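Local coordinates for Xaa-Pro dipeptidase (Lactobacillus brevis, PDB 3I7M), which probably removes residues from peptide ends as a manganese-dependent M24B metalloexopeptidase, of which only the creatinase/prolidase N-terminal domain is present here, at residues 107-110 against 111-115. Sequence-based numbering, arbitrary orientation. Where two conformers were deposited one is given.
Sequences GQLQ and VARME
Gln110 is the N-cap of helix 111-118, and the first turn packs against the loop residues that lead into it. The carbonyl O of Gln110 accepts the N-H of Met114, a selenomethionine, at 3.1 Å in a nearly straight bond (169° at the hydrogen), with the donor close to the line of the C=O. A second, weak bond reaches the same oxygen from Arg113 N at 3.0 Å, bent to 130°. Beside this backbone grip the side chains of Gln110 and Arg113 run alongside each other in the same direction, both with CG anti to the carbonyl carbon. The glutamine chain is bent at chi2, and its amide plane lies 16° from that of the guanidinium. Its OE1 touches Arg113 CD at 3.3 Å, a van der Waals contact and not a hydrogen bond. In the creatinase/prolidase N-terminal domain this loop connects strand 101-104 of the mixed sheet to the helix, and Leu109 packs against the first turn: CD1 meets Arg113 CB at 3.8 Å, while CD2 lies 4.0 Å from Met114 CB, the Leu109 and Met114 side chains crossing at about a right angle. Leu109 and Met114 both also touch Ile104 of that strand. The extended arginine carries its guanidinium to the main chain of another loop, where NH2 and NH1 bond to the carbonyl oxygens of Glu41 and Arg42. A leucine in place of Arg113 would probably leave those two carbonyls without their donors and the Gln110 amide without the flat group beside it.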
ATOM      1  N   GLY A 107      -9.788   5.085   8.127  1.00  7.30           N
ATOM      2  CA  GLY A 107     -11.198   4.768   8.166  1.00  6.77           C
ATOM      3  C   GLY A 107     -11.537   3.363   7.761  1.00  6.18           C
ATOM      4  O   GLY A 107     -12.609   2.845   8.127  1.00  7.95           O
ATOM      5  N   GLN A 108     -10.651   2.700   7.040  1.00  6.71           N
ATOM      6  CA  GLN A 108     -10.872   1.349   6.520  1.00  7.33           C
ATOM      7  C   GLN A 108      -9.937   0.319   7.147  1.00  7.22           C
ATOM      8  O   GLN A 108     -10.378  -0.827   7.320  1.00  8.18           O
ATOM      9  CB  GLN A 108     -10.763   1.357   4.970  1.00  7.75           C
ATOM     10  CG  GLN A 108     -10.959  -0.012   4.325  1.00  8.82           C
ATOM     11  CD  GLN A 108      -9.742  -0.865   4.237  1.00 11.04           C
ATOM     12  OE1 GLN A 108      -9.851  -2.120   4.014  1.00 16.96           O
ATOM     13  NE2 GLN A 108      -8.654  -0.252   4.256  1.00  9.37           N
ATOM     14  N   LEU A 109      -8.679   0.630   7.397  1.00  6.54           N
ATOM     15  CA  LEU A 109      -7.687  -0.397   7.772  1.00  6.03           C
ATOM     16  C   LEU A 109      -7.979  -0.883   9.183  1.00  6.92           C
ATOM     17  O   LEU A 109      -8.123  -0.065  10.114  1.00  6.69           O
ATOM     18  CB  LEU A 109      -6.285   0.171   7.637  1.00  6.98           C
ATOM     19  CG  LEU A 109      -5.179  -0.850   7.849  1.00  7.00           C
ATOM     20  CD1 LEU A 109      -5.247  -1.984   6.843  1.00  7.63           C
ATOM     21  CD2 LEU A 109      -3.811  -0.189   7.847  1.00 11.18           C
ATOM     22  N   GLN A 110      -8.007  -2.179   9.373  1.00  7.41           N
ATOM     23  CA  GLN A 110      -8.225  -2.773  10.663  1.00  5.58           C
ATOM     24  C   GLN A 110      -6.975  -2.670  11.530  1.00  6.12           C
ATOM     25  O   GLN A 110      -5.869  -2.739  11.039  1.00  7.16           O
ATOM     26  CB  GLN A 110      -8.601  -4.213  10.489  1.00  6.05           C
ATOM     27  CG  GLN A 110      -9.824  -4.408   9.620  1.00  6.86           C
ATOM     28  CD  GLN A 110      -9.476  -4.741   8.203  1.00  7.90           C
ATOM     29  OE1 GLN A 110      -8.552  -4.271   7.627  1.00  8.87           O
ATOM     30  NE2 GLN A 110     -10.287  -5.634   7.623  1.00 12.68           N
ATOM     31  N   VAL A 111      -7.174  -2.457  12.826  1.00  5.47           N
ATOM     32  CA  VAL A 111      -6.083  -2.294  13.788  1.00  5.62           C
ATOM     33  C   VAL A 111      -5.074  -3.435  13.642  1.00  5.70           C
ATOM     34  O   VAL A 111      -3.869  -3.214  13.707  1.00  6.53           O
ATOM     35  CB  VAL A 111      -6.592  -2.150  15.200  1.00  5.89           C
ATOM     36  CG1 VAL A 111      -5.437  -2.137  16.189  1.00  5.11           C
ATOM     37  CG2 VAL A 111      -7.360  -0.822  15.445  1.00  6.84           C
ATOM     38  N   ALA A 112      -5.564  -4.699  13.563  1.00  6.20           N
ATOM     39  CA  ALA A 112      -4.640  -5.828  13.572  1.00  5.50           C
ATOM     40  C   ALA A 112      -3.689  -5.758  12.385  1.00  6.01           C
ATOM     41  O   ALA A 112      -2.532  -6.219  12.441  1.00  7.95           O
ATOM     42  CB  ALA A 112      -5.389  -7.143  13.537  1.00  7.63           C
ATOM     43  N   ARG A 113      -4.166  -5.226  11.251  1.00  6.77           N
ATOM     44  CA  ARG A 113      -3.363  -5.158  10.071  1.00  7.17           C
ATOM     45  C   ARG A 113      -2.344  -4.060  10.181  1.00  7.53           C
ATOM     46  O   ARG A 113      -1.180  -4.194   9.768  1.00  9.10           O
ATOM     47  CB  ARG A 113      -4.251  -5.043   8.801  1.00  7.66           C
ATOM     48  CG  ARG A 113      -5.110  -6.212   8.588  1.00  8.78           C
ATOM     49  CD  ARG A 113      -5.917  -6.177   7.359  1.00 10.48           C
ATOM     50  NE  ARG A 113      -6.838  -7.297   7.364  1.00 13.92           N
ATOM     51  CZ  ARG A 113      -7.016  -8.166   6.400  1.00 14.42           C
ATOM     52  NH1 ARG A 113      -6.434  -7.985   5.234  1.00 13.90           N
ATOM     53  NH2 ARG A 113      -7.865  -9.192   6.623  1.00 18.38           N
HETATM   54  N   MSE A 114      -2.747  -2.874  10.654  1.00  7.00           N
HETATM   55  CA  MSE A 114      -1.779  -1.846  10.962  0.50  7.62           C
HETATM   56  C   MSE A 114      -0.691  -2.384  11.851  1.00  8.40           C
HETATM   57  O   MSE A 114       0.470  -2.141  11.589  1.00  8.77           O
HETATM   58  CB  MSE A 114      -2.397  -0.619  11.597  0.50  8.65           C
HETATM   59  CG  MSE A 114      -1.338   0.366  12.133  0.50  9.28           C
HETATM   60 SE   MSE A 114      -2.087   1.847  13.040  0.30 13.87          SE
HETATM   61  CE  MSE A 114      -2.664   0.908  14.631  0.50 11.39           C
ATOM     62  N   GLU A 115      -1.047  -3.082  12.909  1.00  7.48           N
ATOM     63  CA  GLU A 115      -0.041  -3.592  13.845  1.00  7.82           C
ATOM     64  C   GLU A 115       0.839  -4.626  13.200  1.00  8.16           C
ATOM     65  O   GLU A 115       2.039  -4.703  13.519  1.00  8.67           O
ATOM     66  CB  GLU A 115      -0.720  -4.097  15.158  1.00  7.76           C
ATOM     67  CG  GLU A 115      -1.338  -3.002  15.932  1.00  7.21           C
ATOM     68  CD  GLU A 115      -2.076  -3.385  17.258  1.00  8.38           C
ATOM     69  OE1 GLU A 115      -2.277  -4.561  17.470  1.00 13.75           O
ATOM     70  OE2 GLU A 115      -2.360  -2.430  17.999  1.00 17.40           O
TER